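Local coordinates for CLIP-associating protein (Drosophila melanogaster, PDB 4G3A), which tracks microtubule plus ends and stabilises dynamic microtubules, supporting mitotic spindle formation and kinetochore attachment, at residues T33-D38 and S74-R79. Sequence-based numbering, arbitrary orientation.
Sequences TFLSDD and SELIKR
Arg79 reaches from helix 63-80 to the C-terminal end of helix 21-36 and binds the carbonyl oxygen of Leu35 side-on with two nitrogens. Arg79 NE donates to Leu35 O at 2.9 Å, in the carbonyl plane and on a lone pair. Arg79 NH2 donates to the same Leu35 O at 3.0 Å, but from above the carbonyl plane. The side chain is extended from CG to NE, with CD anti to CA (chi2 -176°). Arg79 NH2 also lies 2.6 Å from Asp37 O, near the guanidinium plane. Arg79 NH1 is hydrogen-bonded to Asn40 O, in the loop that follows. The positive guanidinium sits at a helix end rich in carbonyl oxygens, where it would probably offset the partial negative charge. An alanine at Arg79 would probably leave Leu35 O without either of its two guanidinium donors and Asn40 O without its bond from NH1.

The two helices stand side by side in the N-terminal TOG-like domain, an all-helical array of HEAT repeats. Helix 63-80 belongs to HEAT repeat 1, and helix 21-36 precedes that repeat.

Apolar contact lies beside the polar grip. Leu35 CB meets Glu75 CB at 3.5 Å. Leu35 CD1 touches Leu76 CG at 4.1 Å, and the two leucine side chains cross obliquely. Leu76 also packs on helix 47-58, and Leu35 on Leu9 of helix 9-18.

Glu75, bent at chi2 (-52°), lays its carboxylate against Ser36, with Glu75 CD 3.5 Å from Ser36 OG. That hydroxyl is hydrogen-bonded to Val32 O. Glu75 OE2 forms a salt bridge with Lys78 NZ at 2.9 Å.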
ATOM      1  N   THR A  33     -20.554   1.348   3.997  1.00 51.72           N
ATOM      2  CA  THR A  33     -21.278   1.845   5.160  1.00 53.23           C
ATOM      3  C   THR A  33     -21.625   0.709   6.114  1.00 49.26           C
ATOM      4  O   THR A  33     -21.434   0.819   7.325  1.00 51.13           O
ATOM      5  CB  THR A  33     -22.570   2.558   4.750  1.00 56.34           C
ATOM      6  OG1 THR A  33     -22.243   3.753   4.029  1.00 61.55           O
ATOM      7  CG2 THR A  33     -23.394   2.918   5.978  1.00 58.83           C
ATOM      8  N   PHE A  34     -22.128  -0.383   5.558  1.00 46.43           N
ATOM      9  CA  PHE A  34     -22.532  -1.539   6.348  1.00 38.81           C
ATOM     10  C   PHE A  34     -21.362  -2.096   7.150  1.00 42.20           C
ATOM     11  O   PHE A  34     -21.458  -2.268   8.363  1.00 46.64           O
ATOM     12  CB  PHE A  34     -23.100  -2.627   5.429  1.00 42.09           C
ATOM     13  CG  PHE A  34     -23.531  -3.869   6.155  1.00 45.06           C
ATOM     14  CD1 PHE A  34     -24.846  -4.023   6.570  1.00 45.11           C
ATOM     15  CD2 PHE A  34     -22.624  -4.885   6.420  1.00 48.00           C
ATOM     16  CE1 PHE A  34     -25.253  -5.168   7.241  1.00 49.45           C
ATOM     17  CE2 PHE A  34     -23.019  -6.033   7.091  1.00 45.55           C
ATOM     18  CZ  PHE A  34     -24.339  -6.176   7.496  1.00 51.68           C
ATOM     19  N   LEU A  35     -20.257  -2.379   6.462  1.00 42.21           N
ATOM     20  CA  LEU A  35     -19.076  -2.957   7.097  1.00 40.33           C
ATOM     21  C   LEU A  35     -18.418  -2.000   8.087  1.00 46.45           C
ATOM     22  O   LEU A  35     -17.724  -2.432   9.011  1.00 44.63           O
ATOM     23  CB  LEU A  35     -18.051  -3.369   6.032  1.00 37.25           C
ATOM     24  CG  LEU A  35     -18.477  -4.489   5.082  1.00 42.04           C
ATOM     25  CD1 LEU A  35     -17.396  -4.733   4.052  1.00 46.21           C
ATOM     26  CD2 LEU A  35     -18.777  -5.763   5.844  1.00 39.35           C
ATOM     27  N   SER A  36     -18.618  -0.699   7.889  1.00 41.63           N
ATOM     28  CA  SER A  36     -17.980   0.294   8.751  1.00 51.76           C
ATOM     29  C   SER A  36     -18.606   0.341  10.146  1.00 55.36           C
ATOM     30  O   SER A  36     -17.942   0.664  11.131  1.00 57.74           O
ATOM     31  CB  SER A  36     -18.032   1.675   8.102  1.00 54.64           C
ATOM     32  OG  SER A  36     -17.283   1.686   6.897  1.00 53.80           O
ATOM     33  N   ASP A  37     -19.888   0.010  10.221  1.00 51.09           N
ATOM     34  CA  ASP A  37     -20.625   0.066  11.477  1.00 55.18           C
ATOM     35  C   ASP A  37     -20.423  -1.228  12.270  1.00 50.95           C
ATOM     36  O   ASP A  37     -20.901  -2.287  11.872  1.00 41.68           O
ATOM     37  CB  ASP A  37     -22.110   0.288  11.174  1.00 63.00           C
ATOM     38  CG  ASP A  37     -22.930   0.585  12.416  1.00 66.75           C
ATOM     39  OD1 ASP A  37     -22.432   0.347  13.535  1.00 64.59           O
ATOM     40  OD2 ASP A  37     -24.079   1.052  12.269  1.00 73.20           O
ATOM     41  N   ASP A  38     -19.717  -1.149  13.396  1.00 53.43           N
ATOM     42  CA  ASP A  38     -19.445  -2.362  14.168  1.00 56.29           C
ATOM     43  C   ASP A  38     -20.682  -2.922  14.883  1.00 65.51           C
ATOM     44  O   ASP A  38     -20.583  -3.911  15.611  1.00 70.10           O
ATOM     45  CB  ASP A  38     -18.266  -2.185  15.140  1.00 62.20           C
ATOM     46  CG  ASP A  38     -18.642  -1.426  16.397  1.00 77.36           C
ATOM     47  OD1 ASP A  38     -19.462  -0.489  16.316  1.00 86.75           O
ATOM     48  OD2 ASP A  38     -18.101  -1.763  17.471  1.00 80.00           O
ATOM     49  N   SER A  74     -10.613  -2.786   3.205  1.00 30.78           N
ATOM     50  CA  SER A  74     -10.104  -2.223   4.452  1.00 33.26           C
ATOM     51  C   SER A  74     -11.015  -2.591   5.630  1.00 33.41           C
ATOM     52  O   SER A  74     -10.535  -2.963   6.708  1.00 34.71           O
ATOM     53  CB  SER A  74      -9.932  -0.705   4.341  1.00 31.89           C
ATOM     54  OG  SER A  74      -8.672  -0.380   3.767  1.00 33.21           O
ATOM     55  N   GLU A  75     -12.328  -2.503   5.424  1.00 35.55           N
ATOM     56  CA  GLU A  75     -13.275  -2.828   6.494  1.00 33.56           C
ATOM     57  C   GLU A  75     -13.245  -4.311   6.877  1.00 32.56           C
ATOM     58  O   GLU A  75     -13.287  -4.647   8.057  1.00 35.84           O
ATOM     59  CB  GLU A  75     -14.697  -2.372   6.134  1.00 32.18           C
ATOM     60  CG  GLU A  75     -14.820  -0.864   6.006  1.00 37.81           C
ATOM     61  CD  GLU A  75     -14.275  -0.126   7.222  1.00 42.70           C
ATOM     62  OE1 GLU A  75     -14.545  -0.561   8.369  1.00 45.72           O
ATOM     63  OE2 GLU A  75     -13.567   0.888   7.034  1.00 43.50           O
ATOM     64  N   LEU A  76     -13.145  -5.192   5.885  1.00 29.46           N
ATOM     65  CA  LEU A  76     -12.979  -6.626   6.152  1.00 32.13           C
ATOM     66  C   LEU A  76     -11.677  -6.912   6.899  1.00 37.78           C
ATOM     67  O   LEU A  76     -11.643  -7.735   7.821  1.00 33.80           O
ATOM     68  CB  LEU A  76     -13.013  -7.435   4.850  1.00 30.69           C
ATOM     69  CG  LEU A  76     -14.335  -7.430   4.077  1.00 39.60           C
ATOM     70  CD1 LEU A  76     -14.147  -7.980   2.669  1.00 37.83           C
ATOM     71  CD2 LEU A  76     -15.401  -8.217   4.828  1.00 39.58           C
ATOM     72  N   ILE A  77     -10.603  -6.230   6.500  1.00 36.44           N
ATOM     73  CA  ILE A  77      -9.328  -6.385   7.183  1.00 28.80           C
ATOM     74  C   ILE A  77      -9.490  -6.005   8.648  1.00 34.75           C
ATOM     75  O   ILE A  77      -9.039  -6.725   9.533  1.00 36.95           O
ATOM     76  CB  ILE A  77      -8.234  -5.504   6.552  1.00 33.67           C
ATOM     77  CG1 ILE A  77      -7.827  -6.053   5.188  1.00 32.63           C
ATOM     78  CG2 ILE A  77      -7.014  -5.421   7.456  1.00 31.79           C
ATOM     79  CD1 ILE A  77      -7.192  -5.005   4.323  1.00 33.40           C
ATOM     80  N   LYS A  78     -10.128  -4.864   8.902  1.00 31.68           N
ATOM     81  CA  LYS A  78     -10.344  -4.412  10.272  1.00 36.58           C
ATOM     82  C   LYS A  78     -11.154  -5.416  11.087  1.00 39.37           C
ATOM     83  O   LYS A  78     -10.839  -5.674  12.246  1.00 39.34           O
ATOM     84  CB  LYS A  78     -11.026  -3.048  10.291  1.00 36.89           C
ATOM     85  CG  LYS A  78     -10.163  -1.933   9.759  1.00 44.16           C
ATOM     86  CD  LYS A  78     -10.963  -0.664   9.659  1.00 46.97           C
ATOM     87  CE  LYS A  78     -10.307   0.310   8.712  1.00 47.08           C
ATOM     88  NZ  LYS A  78     -11.147   1.529   8.592  1.00 47.32           N
ATOM     89  N   ARG A  79     -12.186  -5.994  10.478  1.00 38.02           N
ATOM     90  CA  ARG A  79     -13.029  -6.968  11.173  1.00 43.83           C
ATOM     91  C   ARG A  79     -12.379  -8.340  11.277  1.00 47.56           C
ATOM     92  O   ARG A  79     -12.568  -9.044  12.270  1.00 49.61           O
ATOM     93  CB  ARG A  79     -14.370  -7.139  10.460  1.00 39.20           C
ATOM     94  CG  ARG A  79     -15.263  -5.934  10.495  1.00 48.80           C
ATOM     95  CD  ARG A  79     -16.571  -6.274   9.849  1.00 53.22           C
ATOM     96  NE  ARG A  79     -17.531  -5.187   9.969  1.00 56.19           N
ATOM     97  CZ  ARG A  79     -18.552  -5.181  10.819  1.00 50.03           C
ATOM     98  NH1 ARG A  79     -18.761  -6.214  11.632  1.00 47.68           N
ATOM     99  NH2 ARG A  79     -19.366  -4.139  10.850  1.00 45.13           N
TER